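47 KDA membrane antigen (Treponema pallidum, PDB 1O75) has zinc-dependent carboxypeptidase activity on synthetic depsipeptide substrates, binds penicillin, and may lower the cross-linking of peptidoglycan. Local coordinates at residues B[22-27]-B[188-193]; B[62-67]-B[285-290]; B[82-85]-B[91-94]; B[199-204]-B[322-327]; B[222-227]-B[279-284]. The protein carries 2 engineered substitutions. One frame throughout, in Å; residues are numbered along the deposited sequence. Where two conformers were deposited one is given.

Contact 1: residues B[22-27]-B[188-193]; sequences AGELGQ and GLKTML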
# COMPACT_ATOMS: atom_id res chain seq x y z
N ALA B 22 22.29 26.67 1.38
CA ALA B 22 23.26 27.68 0.93
C ALA B 22 24.68 27.11 0.87
O ALA B 22 25.36 27.19 -0.15
CB ALA B 22 23.23 28.88 1.86
N GLY B 23 25.13 26.55 1.98
CA GLY B 23 26.47 25.99 2.02
C GLY B 23 26.66 24.74 1.17
O GLY B 23 27.78 24.48 0.70
N GLU B 24 25.60 23.95 0.98
CA GLU B 24 25.68 22.71 0.20
C GLU B 24 25.83 22.99 -1.28
O GLU B 24 26.43 22.21 -1.99
CB GLU B 24 24.41 21.86 0.37
CG GLU B 24 24.08 21.44 1.81
CD GLU B 24 25.23 20.71 2.47
OE1 GLU B 24 25.93 19.93 1.78
OE2 GLU B 24 25.43 20.91 3.69
N LEU B 25 25.23 24.08 -1.74
CA LEU B 25 25.28 24.41 -3.16
C LEU B 25 26.28 25.55 -3.46
O LEU B 25 26.39 25.99 -4.61
CB LEU B 25 23.88 24.80 -3.65
CG LEU B 25 22.77 23.76 -3.35
CD1 LEU B 25 21.42 24.33 -3.73
CD2 LEU B 25 23.04 22.48 -4.14
N GLY B 26 27.00 26.00 -2.43
CA GLY B 26 27.94 27.09 -2.62
C GLY B 26 27.24 28.36 -3.06
O GLY B 26 27.71 29.05 -3.96
N GLN B 27 26.10 28.67 -2.45
CA GLN B 27 25.34 29.87 -2.81
C GLN B 27 25.12 30.69 -1.53
O GLN B 27 25.85 30.51 -0.55
CB GLN B 27 23.98 29.47 -3.39
CG GLN B 27 24.04 28.70 -4.71
CD GLN B 27 24.55 29.56 -5.85
OE1 GLN B 27 24.45 30.79 -5.81
NE2 GLN B 27 25.09 28.91 -6.90
N GLY B 188 27.40 14.65 8.65
CA GLY B 188 26.48 15.71 8.28
C GLY B 188 26.68 17.01 9.02
O GLY B 188 25.92 17.96 8.85
N LEU B 189 27.73 17.06 9.83
CA LEU B 189 28.05 18.24 10.62
C LEU B 189 28.27 19.46 9.75
O LEU B 189 29.04 19.40 8.79
CB LEU B 189 29.33 17.99 11.44
CG LEU B 189 29.71 19.04 12.49
CD1 LEU B 189 28.83 18.88 13.74
CD2 LEU B 189 31.19 18.85 12.87
N LYS B 190 27.59 20.56 10.06
CA LYS B 190 27.74 21.81 9.32
C LYS B 190 28.32 22.83 10.30
O LYS B 190 27.87 22.92 11.45
CB LYS B 190 26.40 22.32 8.79
CG LYS B 190 25.77 21.45 7.70
CD LYS B 190 24.34 21.92 7.46
CE LYS B 190 24.01 22.10 6.02
NZ LYS B 190 24.72 23.21 5.39
N THR B 191 29.30 23.61 9.85
CA THR B 191 29.95 24.58 10.72
C THR B 191 29.41 26.00 10.56
O THR B 191 29.30 26.53 9.45
CB THR B 191 31.47 24.53 10.49
OG1 THR B 191 31.93 23.21 10.80
CG2 THR B 191 32.23 25.56 11.36
N MET B 192 29.04 26.63 11.67
CA MET B 192 28.53 27.99 11.59
C MET B 192 29.72 28.85 11.18
O MET B 192 30.75 28.81 11.84
CB MET B 192 27.97 28.43 12.94
CG MET B 192 27.17 29.71 12.87
SD MET B 192 26.27 30.04 14.40
CE MET B 192 25.22 31.35 13.87
N LEU B 193 29.57 29.58 10.07
CA LEU B 193 30.65 30.41 9.53
C LEU B 193 30.55 31.87 9.96
O LEU B 193 31.57 32.53 10.19
CB LEU B 193 30.65 30.35 8.00
CG LEU B 193 30.86 28.95 7.41
CD1 LEU B 193 30.54 28.94 5.92
CD2 LEU B 193 32.29 28.52 7.67
O HOH W 1 24.59 25.84 4.73
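A bend at chi2 of Glu24 (-56°) and two late bends in Lys190 (chi3 132°, chi4 -68°) bring their charged ends together, the chains crossing at a slant. Lys190 NZ stands 2.9 Å from Glu24 OE2, a salt bridge with a weak hydrogen bond. Lys190 CE is as near, 3.0 Å from Glu24 OE2, so the carboxylate oxygen lies beside the end of the lysine chain. A water accepts from Lys190 NZ at 2.7 Å and from Gly23 N at 2.9 Å. Gly23, with no side chain, leaves the lysine end and this water close to the helix backbone. The pair thereby ties the last turn of helix 17-25 to strand 190-194, which runs parallel to strand 143-163 in the large mixed sheet and is preceded by a G1 beta bulge: Gly188 and Leu189 both face Lys202, and Gly188 takes the positive phi of that motif. A long, flexible lysine suits a buried spot where several acceptors converge. Ser199 O, Tyr20 O and the water take the main bonds of NZ, so charge chiefly holds the ion pair; the Tyr20 ring is a cation-pi partner, while Glu24 OE2 receives the backbone N-H of Arg201.

Contact 2: residues B[62-67]-B[285-290]; sequences AFRQQF and WWKTGR. With PDX (2,3-di-O-sulfo-alpha-D-glucopyranose), chain C.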
# COMPACT_ATOMS: atom_id res chain seq x y z
N ALA B 62 1.21 16.93 7.79
CA ALA B 62 1.60 17.80 8.89
C ALA B 62 2.03 16.97 10.10
O ALA B 62 3.01 17.29 10.74
CB ALA B 62 0.45 18.74 9.26
N PHE B 63 1.30 15.90 10.42
CA PHE B 63 1.66 15.06 11.55
C PHE B 63 3.06 14.48 11.36
O PHE B 63 3.89 14.48 12.27
CB PHE B 63 0.68 13.89 11.71
CG PHE B 63 1.18 12.82 12.65
CD1 PHE B 63 1.12 13.01 14.03
CD2 PHE B 63 1.73 11.63 12.15
CE1 PHE B 63 1.61 12.02 14.92
CE2 PHE B 63 2.22 10.64 13.03
CZ PHE B 63 2.16 10.83 14.41
N ARG B 64 3.31 13.94 10.18
CA ARG B 64 4.63 13.34 9.87
C ARG B 64 5.77 14.34 9.96
O ARG B 64 6.84 14.01 10.45
CB ARG B 64 4.62 12.75 8.47
CG ARG B 64 3.67 11.58 8.31
CD ARG B 64 3.63 11.13 6.85
NE ARG B 64 2.41 10.38 6.64
CZ ARG B 64 1.47 10.70 5.77
NH1 ARG B 64 1.60 11.77 5.00
NH2 ARG B 64 0.37 9.96 5.69
N GLN B 65 5.55 15.57 9.49
CA GLN B 65 6.64 16.56 9.51
C GLN B 65 6.89 17.29 10.82
O GLN B 65 7.96 17.87 11.00
CB GLN B 65 6.41 17.58 8.40
CG GLN B 65 6.44 16.98 7.00
CD GLN B 65 6.19 18.03 5.95
OE1 GLN B 65 7.14 18.68 5.48
NE2 GLN B 65 4.93 18.24 5.61
N GLN B 66 5.93 17.25 11.74
CA GLN B 66 6.08 17.98 13.00
C GLN B 66 7.24 17.49 13.84
O GLN B 66 7.71 18.18 14.74
CB GLN B 66 4.78 17.89 13.85
CG GLN B 66 4.64 16.57 14.62
CD GLN B 66 3.32 16.53 15.40
OE1 GLN B 66 2.79 17.56 15.77
NE2 GLN B 66 2.82 15.33 15.66
N PHE B 67 7.70 16.28 13.56
CA PHE B 67 8.80 15.75 14.34
C PHE B 67 10.18 16.32 14.00
O PHE B 67 10.91 16.75 14.90
CB PHE B 67 8.80 14.23 14.21
CG PHE B 67 7.57 13.58 14.76
CD1 PHE B 67 7.42 13.41 16.13
CD2 PHE B 67 6.52 13.21 13.91
CE1 PHE B 67 6.24 12.86 16.66
CE2 PHE B 67 5.33 12.66 14.43
CZ PHE B 67 5.20 12.48 15.81
N TRP B 285 8.95 12.26 0.16
CA TRP B 285 7.88 11.89 1.08
C TRP B 285 8.04 10.47 1.56
O TRP B 285 8.77 9.65 0.95
CB TRP B 285 6.52 12.12 0.41
CG TRP B 285 6.37 11.44 -0.91
CD1 TRP B 285 5.84 10.20 -1.14
CD2 TRP B 285 6.81 11.94 -2.19
NE1 TRP B 285 5.94 9.89 -2.48
CE2 TRP B 285 6.53 10.94 -3.15
CE3 TRP B 285 7.42 13.13 -2.61
CZ2 TRP B 285 6.84 11.09 -4.51
CZ3 TRP B 285 7.74 13.28 -3.97
CH2 TRP B 285 7.45 12.26 -4.89
N TRP B 286 7.41 10.20 2.70
CA TRP B 286 7.42 8.88 3.30
C TRP B 286 6.19 8.79 4.20
O TRP B 286 5.60 9.82 4.54
CB TRP B 286 8.71 8.63 4.10
CG TRP B 286 9.14 9.71 5.05
CD1 TRP B 286 10.16 10.62 4.86
CD2 TRP B 286 8.62 9.98 6.36
NE1 TRP B 286 10.29 11.42 5.96
CE2 TRP B 286 9.36 11.07 6.90
CE3 TRP B 286 7.60 9.42 7.14
CZ2 TRP B 286 9.12 11.60 8.17
CZ3 TRP B 286 7.35 9.95 8.41
CH2 TRP B 286 8.11 11.04 8.91
N LYS B 287 5.79 7.56 4.53
CA LYS B 287 4.65 7.30 5.42
C LYS B 287 5.16 6.59 6.68
O LYS B 287 6.32 6.19 6.74
CB LYS B 287 3.64 6.36 4.74
CG LYS B 287 3.27 6.73 3.33
CD LYS B 287 2.37 7.94 3.28
CE LYS B 287 1.97 8.23 1.83
NZ LYS B 287 1.45 9.62 1.62
N THR B 288 4.28 6.41 7.66
CA THR B 288 4.68 5.76 8.91
C THR B 288 4.28 4.29 8.93
O THR B 288 4.30 3.65 9.99
CB THR B 288 4.03 6.46 10.10
OG1 THR B 288 2.61 6.44 9.92
CG2 THR B 288 4.50 7.88 10.18
N GLY B 289 3.91 3.77 7.77
CA GLY B 289 3.52 2.38 7.66
C GLY B 289 4.70 1.42 7.75
O GLY B 289 5.81 1.80 8.11
N ARG B 290 4.44 0.16 7.42
CA ARG B 290 5.46 -0.87 7.51
C ARG B 290 6.43 -1.00 6.34
O ARG B 290 7.46 -1.64 6.48
CB ARG B 290 4.77 -2.21 7.74
CG ARG B 290 4.00 -2.28 9.06
CD ARG B 290 2.84 -3.22 8.92
NE ARG B 290 2.30 -3.63 10.21
CZ ARG B 290 3.00 -4.29 11.13
NH1 ARG B 290 4.28 -4.61 10.91
NH2 ARG B 290 2.41 -4.66 12.26
C1 PDX C . 0.88 0.89 1.82
C2 PDX C . 0.95 1.26 3.29
C3 PDX C . 0.15 0.27 4.12
C4 PDX C . -1.29 0.12 3.62
C5 PDX C . -1.27 -0.25 2.15
C6 PDX C . -2.62 -0.36 1.53
O2 PDX C . 2.34 1.26 3.67
O3 PDX C . 0.10 0.75 5.47
O4 PDX C . -2.04 -0.85 4.42
O5 PDX C . -0.50 0.75 1.37
O6 PDX C . -2.70 0.49 0.36
O1S PDX C . 4.11 2.32 4.72
O2S PDX C . 2.04 3.49 4.67
O3S PDX C . 3.31 3.21 2.59
O1X PDX C . 0.34 0.83 7.76
O2X PDX C . 1.78 -0.50 6.40
O3X PDX C . -0.47 -1.22 6.78
S PDX C . 2.99 2.53 4.03
S' PDX C . 0.50 -0.11 6.64
O HOH W 2 1.74 7.35 7.48
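Arg64 leaves helix 60-65 with its CB against the six-membered ring of Trp286, 3.9 Å from both CZ3 and CH2. CG continues past CZ3 and comes near the methyl CG2 of Thr288. CD then reaches the backbone, 3.3 Å from Trp286 O. NE donates to a water at 3.2 Å, and Thr288 N gives its hydrogen to the same water at 2.7 Å, so one solvent molecule links side chain to loop. The guanidinium finally has Lys287 CD over one face, 3.7 Å from NH2, and the guanidinium plane is turned 68° from the indole. Arginine suits this path because its methylenes can pack on a ring while its tip stays polar. Trp286 CG stands between the backbone N and the carbonyl carbon, which turns the six-membered ring toward Arg64, and Thr288 CG2 lies at the indole edge in its plane. The contact joins a helix of the Tp47 domain a to a loop of domain C, between strands 284-285 and 293-298, and this loop lines the pocket of a sulfated glucose. Lys287 CB lies 3.3 Å from the sulfate oxygen O2S, and Gly289, having no side chain, lets another sulfate oxygen approach its CA. Arg290 N donates to O2X at 2.9 Å in an almost straight bond (177°). Arg88 holds the sugar as well, and Arg290 NH2 bonds to Leu243 O of the second subunit.

Contact 3: residues B[82-85]-B[91-94]; sequences QETE and KKWE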
# COMPACT_ATOMS: atom_id res chain seq x y z
N GLN B 82 -18.68 14.54 12.32
CA GLN B 82 -19.29 13.23 12.44
C GLN B 82 -18.20 12.18 12.20
O GLN B 82 -17.33 12.35 11.34
CB GLN B 82 -20.41 13.11 11.38
CG GLN B 82 -19.94 13.59 9.98
CD GLN B 82 -21.07 13.85 8.97
OE1 GLN B 82 -21.90 14.76 9.14
NE2 GLN B 82 -21.10 13.05 7.90
N GLU B 83 -18.23 11.10 12.97
CA GLU B 83 -17.21 10.08 12.81
C GLU B 83 -17.61 9.08 11.74
O GLU B 83 -18.79 8.76 11.58
CB GLU B 83 -16.97 9.35 14.14
CG GLU B 83 -15.78 8.41 14.10
CD GLU B 83 -15.56 7.65 15.42
OE1 GLU B 83 -16.37 6.75 15.76
OE2 GLU B 83 -14.58 7.96 16.11
N THR B 84 -16.63 8.61 10.98
CA THR B 84 -16.89 7.62 9.96
C THR B 84 -15.64 6.72 9.91
O THR B 84 -14.80 6.82 10.78
CB THR B 84 -17.17 8.28 8.58
OG1 THR B 84 -17.44 7.26 7.61
CG2 THR B 84 -16.00 9.12 8.12
N GLU B 85 -15.53 5.85 8.92
CA GLU B 85 -14.34 4.99 8.83
C GLU B 85 -13.69 5.15 7.48
O GLU B 85 -14.39 5.35 6.50
CB GLU B 85 -14.71 3.52 9.00
CG GLU B 85 -14.91 3.09 10.43
CD GLU B 85 -15.23 1.59 10.56
OE1 GLU B 85 -15.35 1.13 11.71
OE2 GLU B 85 -15.35 0.90 9.52
N LYS B 91 -11.08 4.88 12.20
CA LYS B 91 -11.97 6.02 12.43
C LYS B 91 -11.40 7.31 11.85
O LYS B 91 -10.20 7.56 11.95
CB LYS B 91 -12.22 6.21 13.93
CG LYS B 91 -12.87 5.01 14.61
CD LYS B 91 -14.19 4.64 13.91
CE LYS B 91 -14.83 3.41 14.57
NZ LYS B 91 -16.03 2.97 13.79
N LYS B 92 -12.26 8.13 11.26
CA LYS B 92 -11.86 9.43 10.72
C LYS B 92 -13.07 10.35 10.89
O LYS B 92 -14.17 9.88 11.22
CB LYS B 92 -11.48 9.33 9.24
CG LYS B 92 -12.60 8.81 8.39
CD LYS B 92 -12.24 8.81 6.92
CE LYS B 92 -12.13 10.23 6.40
NZ LYS B 92 -11.68 10.21 4.99
N TRP B 93 -12.88 11.65 10.64
CA TRP B 93 -13.96 12.63 10.82
C TRP B 93 -14.29 13.45 9.60
O TRP B 93 -13.40 13.81 8.83
CB TRP B 93 -13.59 13.56 11.98
CG TRP B 93 -13.60 12.83 13.28
CD1 TRP B 93 -14.66 12.70 14.13
CD2 TRP B 93 -12.57 11.96 13.78
NE1 TRP B 93 -14.36 11.79 15.13
CE2 TRP B 93 -13.08 11.32 14.93
CE3 TRP B 93 -11.26 11.65 13.37
CZ2 TRP B 93 -12.34 10.38 15.68
CZ3 TRP B 93 -10.51 10.72 14.12
CH2 TRP B 93 -11.06 10.10 15.26
N GLU B 94 -15.57 13.76 9.43
CA GLU B 94 -16.06 14.56 8.31
C GLU B 94 -16.54 15.83 9.02
O GLU B 94 -17.20 15.76 10.06
CB GLU B 94 -17.14 13.82 7.57
CG GLU B 94 -16.49 12.84 6.59
CD GLU B 94 -17.38 11.71 6.21
OE1 GLU B 94 -16.96 10.89 5.35
OE2 GLU B 94 -18.50 11.63 6.76
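Lys91 lies slantwise over Glu83, its CD 3.6 Å from Glu83 OE1, before its ammonium turns to Glu85. The bend at chi2 (-56°) starts this path, which ends in a salt bridge of 2.9 Å from Lys91 NZ to Glu85 OE1, met on the anti side of the carboxylate. In one of its two conformers Trp93 lies beside Glu83, pointing the same way, and a bound xenon touches Trp93. Between the strands the backbone pairing is antiparallel, with a marked twist (135° between strand directions): Gln82 with Glu94 and Thr84 with Lys92 are the hydrogen-bonded pairs, Glu83 with Trp93 and Glu85 with Lys91 the non-hydrogen-bonded ones. This is the turn end of the beta hairpin of strands 69-85 and 91-98. The other face carries Gln82, Thr84, Lys92 and Glu94. Here the methyl CG2 of Thr84, a beta-branched residue at home in a strand, presses tightly on Lys92 CG at 3.4 Å and is equally close, 3.4 Å, to Glu94 OE1. Gln82 NE2 donates to Glu94 OE2 at 3.2 Å, with amide and carboxylate planes 61° apart. Both long charged chains of this face find partners on the second subunit: Lys92 NZ bridges to Asp376 and Glu94 OE1 to Arg401 of that chain.

Contact 4: residues B[199-204]-B[322-327]; sequences SARKVS and YRDVVA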
# COMPACT_ATOMS: atom_id res chain seq x y z
N SER B 199 28.34 26.23 6.91
CA SER B 199 29.10 25.57 5.86
C SER B 199 28.42 24.33 5.30
O SER B 199 27.41 23.86 5.84
CB SER B 199 30.44 25.12 6.42
OG SER B 199 30.27 23.93 7.18
N ALA B 200 29.01 23.79 4.23
CA ALA B 200 28.55 22.55 3.64
C ALA B 200 28.81 21.51 4.73
O ALA B 200 29.74 21.66 5.52
CB ALA B 200 29.37 22.19 2.39
N ARG B 201 28.00 20.46 4.75
CA ARG B 201 28.12 19.41 5.74
C ARG B 201 29.35 18.55 5.50
O ARG B 201 29.80 18.38 4.37
CB ARG B 201 26.86 18.51 5.70
CG ARG B 201 26.66 17.76 4.34
CD ARG B 201 25.21 17.21 4.20
NE ARG B 201 24.96 16.14 5.16
CZ ARG B 201 25.21 14.86 4.91
NH1 ARG B 201 25.71 14.50 3.73
NH2 ARG B 201 24.98 13.94 5.84
N LYS B 202 29.90 18.00 6.58
CA LYS B 202 31.04 17.14 6.46
C LYS B 202 30.53 15.70 6.54
O LYS B 202 29.78 15.36 7.44
CB LYS B 202 32.02 17.41 7.61
CG LYS B 202 33.27 16.55 7.59
CD LYS B 202 34.31 17.13 8.53
CE LYS B 202 35.34 16.07 8.89
NZ LYS B 202 35.83 15.36 7.66
N VAL B 203 30.92 14.87 5.59
CA VAL B 203 30.49 13.48 5.58
C VAL B 203 31.45 12.61 6.39
O VAL B 203 32.67 12.76 6.28
CB VAL B 203 30.45 12.91 4.14
CG1 VAL B 203 30.11 11.42 4.18
CG2 VAL B 203 29.42 13.67 3.28
N SER B 204 30.90 11.71 7.19
CA SER B 204 31.73 10.79 7.98
C SER B 204 31.45 9.37 7.51
O SER B 204 30.31 9.01 7.20
CB SER B 204 31.39 10.88 9.47
OG SER B 204 31.93 9.76 10.14
N TYR B 322 22.80 8.57 10.97
CA TYR B 322 22.90 7.49 10.01
C TYR B 322 23.88 7.80 8.89
O TYR B 322 24.07 8.96 8.50
CB TYR B 322 21.54 7.21 9.35
CG TYR B 322 20.51 6.57 10.26
CD1 TYR B 322 19.74 7.35 11.11
CD2 TYR B 322 20.33 5.19 10.27
CE1 TYR B 322 18.78 6.76 11.97
CE2 TYR B 322 19.37 4.58 11.12
CZ TYR B 322 18.61 5.38 11.96
OH TYR B 322 17.67 4.81 12.79
N ARG B 323 24.49 6.75 8.36
CA ARG B 323 25.41 6.89 7.25
C ARG B 323 24.55 7.36 6.06
O ARG B 323 23.37 7.01 5.98
CB ARG B 323 26.05 5.53 6.96
CG ARG B 323 27.24 5.55 6.01
CD ARG B 323 28.08 4.28 6.16
NE ARG B 323 27.41 3.08 5.66
CZ ARG B 323 27.24 1.96 6.36
NH1 ARG B 323 27.68 1.88 7.60
NH2 ARG B 323 26.64 0.92 5.81
N ASP B 324 25.11 8.17 5.17
CA ASP B 324 24.35 8.63 4.00
C ASP B 324 23.91 7.41 3.18
O ASP B 324 24.60 6.41 3.12
CB ASP B 324 25.19 9.56 3.11
CG ASP B 324 25.37 10.97 3.69
OD1 ASP B 324 24.88 11.26 4.80
OD2 ASP B 324 26.02 11.80 3.02
N VAL B 325 22.73 7.48 2.57
CA VAL B 325 22.28 6.39 1.73
C VAL B 325 22.30 6.94 0.32
O VAL B 325 21.58 7.89 0.02
CB VAL B 325 20.85 5.98 2.07
CG1 VAL B 325 20.36 4.92 1.07
CG2 VAL B 325 20.81 5.46 3.52
N VAL B 326 23.11 6.34 -0.55
CA VAL B 326 23.23 6.84 -1.91
C VAL B 326 22.55 5.91 -2.88
O VAL B 326 22.78 4.71 -2.86
CB VAL B 326 24.74 7.00 -2.33
CG1 VAL B 326 24.85 7.56 -3.74
CG2 VAL B 326 25.46 7.93 -1.35
N ALA B 327 21.73 6.47 -3.76
CA ALA B 327 21.02 5.67 -4.75
C ALA B 327 21.14 6.28 -6.14
O ALA B 327 20.94 7.48 -6.31
CB ALA B 327 19.53 5.55 -4.37
O HOH W 3 27.79 8.98 5.30
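The backbones of Val203 and Asp324 keep their distance, CA to CA 8.0 Å, so segments 199-204 and 322-327 meet through side chains and a water. Arg201 and Asp324 come from opposite directions and join end-on, one nitrogen to each oxygen. Arg201 NH1 donates to Asp324 OD2 at 2.8 Å, nearly straight at 171° and close to the guanidinium plane. Arg201 NH2 reaches Asp324 OD1 at 2.9 Å, on the syn lone pair, with the two planes only 25° apart. A bend at chi3 (-67°) turns the arginine tip to present this edge. Val203 CG2 adds an apolar shoulder 3.9 Å from Asp324 OD2. A water also links the two segments, donating to Ser204 O at 3.2 Å and accepting from Asp324 N at 2.8 Å, which carries the link into the main chain. Asp324 lies near strand 325-331, an outermost strand of a four-stranded antiparallel sheet in domain C, and Arg201 lies on the connection leading to strand 212-220 of another such sheet. A short acidic chain facing a long, planar basic one thus ties the connection after strand 197-198 to the edge of the sheet. Asn187 ND2 also donates to Asp324 OD1, the second donor on that oxygen and the third to the carboxylate. With two bonds from Arg201 fixing the rotation of both flat groups and Asn187 adding its own, the carboxylate is probably kept ionised.

Contact 5: residues B[222-227]-B[279-284]; sequences HSRFGS and KHSADS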
# COMPACT_ATOMS: atom_id res chain seq x y z
N HIS B 222 4.07 8.92 -13.37
CA HIS B 222 2.77 9.54 -13.10
C HIS B 222 2.33 9.09 -11.72
O HIS B 222 1.15 8.81 -11.51
CB HIS B 222 1.69 9.09 -14.09
CG HIS B 222 2.14 9.06 -15.51
ND1 HIS B 222 2.50 7.90 -16.15
CD2 HIS B 222 2.31 10.06 -16.41
CE1 HIS B 222 2.87 8.18 -17.39
NE2 HIS B 222 2.77 9.49 -17.57
N SER B 223 3.26 9.03 -10.79
CA SER B 223 2.92 8.54 -9.46
C SER B 223 2.39 9.57 -8.48
O SER B 223 1.56 9.25 -7.63
CB SER B 223 4.15 7.84 -8.88
OG SER B 223 4.63 6.89 -9.83
N ARG B 224 2.85 10.81 -8.59
CA ARG B 224 2.40 11.85 -7.69
C ARG B 224 2.17 13.09 -8.52
O ARG B 224 2.92 13.38 -9.45
CB ARG B 224 3.45 12.11 -6.61
CG ARG B 224 3.16 13.27 -5.68
CD ARG B 224 3.65 12.97 -4.27
NE ARG B 224 3.74 14.17 -3.44
CZ ARG B 224 3.96 14.16 -2.13
NH1 ARG B 224 4.12 13.02 -1.49
NH2 ARG B 224 4.06 15.30 -1.46
N PHE B 225 1.11 13.82 -8.20
CA PHE B 225 0.80 15.03 -8.95
C PHE B 225 1.99 15.99 -8.97
O PHE B 225 2.61 16.26 -7.95
CB PHE B 225 -0.42 15.74 -8.33
CG PHE B 225 -0.78 17.03 -9.02
CD1 PHE B 225 -1.24 17.03 -10.33
CD2 PHE B 225 -0.63 18.25 -8.36
CE1 PHE B 225 -1.54 18.23 -10.99
CE2 PHE B 225 -0.93 19.46 -9.01
CZ PHE B 225 -1.39 19.44 -10.32
N GLY B 226 2.34 16.47 -10.15
CA GLY B 226 3.43 17.42 -10.23
C GLY B 226 4.84 16.92 -10.50
O GLY B 226 5.67 17.71 -10.89
N SER B 227 5.13 15.64 -10.28
CA SER B 227 6.48 15.17 -10.56
C SER B 227 6.66 14.70 -12.01
O SER B 227 5.82 14.00 -12.56
CB SER B 227 6.88 14.02 -9.62
OG SER B 227 7.04 14.47 -8.28
N LYS B 279 13.15 20.02 -0.80
CA LYS B 279 12.33 20.40 0.36
C LYS B 279 11.38 19.24 0.60
O LYS B 279 10.75 18.73 -0.32
CB LYS B 279 11.56 21.68 0.04
CG LYS B 279 12.49 22.85 -0.17
CD LYS B 279 11.77 24.18 -0.22
CE LYS B 279 10.92 24.32 -1.46
NZ LYS B 279 10.39 25.72 -1.60
N HIS B 280 11.27 18.80 1.85
CA HIS B 280 10.41 17.66 2.12
C HIS B 280 8.95 17.98 1.82
O HIS B 280 8.54 19.13 1.90
CB HIS B 280 10.56 17.19 3.56
CG HIS B 280 9.99 15.83 3.80
ND1 HIS B 280 10.43 14.72 3.11
CD2 HIS B 280 8.99 15.41 4.62
CE1 HIS B 280 9.73 13.67 3.50
NE2 HIS B 280 8.85 14.06 4.40
N SER B 281 8.19 16.95 1.47
CA SER B 281 6.78 17.06 1.14
C SER B 281 6.62 17.53 -0.30
O SER B 281 5.88 16.94 -1.06
CB SER B 281 6.06 18.02 2.08
OG SER B 281 4.68 17.95 1.81
N ALA B 282 7.34 18.56 -0.69
CA ALA B 282 7.25 18.99 -2.08
C ALA B 282 8.07 18.06 -2.99
O ALA B 282 7.62 17.68 -4.06
CB ALA B 282 7.77 20.44 -2.22
N ASP B 283 9.27 17.66 -2.53
CA ASP B 283 10.16 16.83 -3.36
C ASP B 283 10.43 15.43 -2.85
O ASP B 283 10.97 14.59 -3.58
CB ASP B 283 11.52 17.54 -3.51
CG ASP B 283 11.37 18.98 -3.95
OD1 ASP B 283 10.53 19.25 -4.83
OD2 ASP B 283 12.07 19.85 -3.40
N SER B 284 10.10 15.19 -1.58
CA SER B 284 10.32 13.86 -1.02
C SER B 284 9.20 13.54 -0.04
O SER B 284 8.58 14.45 0.51
CB SER B 284 11.66 13.77 -0.29
OG SER B 284 11.83 14.79 0.69
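The guanidinium of Arg224 meets Ser281 O obliquely, and Trp285 is its cation-pi partner. The NH2 to Ser281 O distance of 2.5 Å is too short and poorly angled, so this approach is doubtful. In the second loop the flat group is His280: Ser284 O lies 3.1 Å above one face of its ring, toward the rim, while ND1 and Ser284 OG are hydrogen-bonded at 2.8 Å. The rings of Tyr69 and Trp286 also meet it. Arg224 reaches across because CG stands opposite the backbone N (chi1 174°) and the chain stays long despite a bend at chi2; a long side chain such as arginine can bridge the two loops. It opens a type II beta turn, Arg224 to Ser227, in which Gly226 takes the positive phi of the third position. The turn lies in the loop between strands 212-220 and 229-237, and loop 279-284 leads into strand 284-285 of the same four-stranded sheet. The loop holds itself in shape: Lys279 N donates to Asp283 OD2 at 2.8 Å, Asp283 N returns to Lys279 O at 2.9 Å, and Ser281 N bonds to Ser284 O at 2.7 Å. Asp283 OD1 is further bridged to Arg304.

Overall arrangement
Contact 1 is buried, contact 2 partly so, and contacts 3, 4 and 5 lie at the surface. Contacts 1 and 4 are neighbours, with probable hydrogen bonds from Ser199 N to Thr191 O (2.7 Å) and from Lys202 N to Leu189 O (2.8 Å); both hold the region around residues 188-204, one with a buried ion pair and one with a pair at the surface. Contacts 2 and 5 also touch, through His280 on Trp286 and Gln65 on Ser281, with Arg224 and Trp285 as a cation-pi pair; there aromatic and arginine packing replaces paired charges. Contact 3 stands apart, its centre about 45 Å from that of contact 1, although both reach the large mixed sheet. It alone is a strand pair, with charged chains of one face reaching the second subunit.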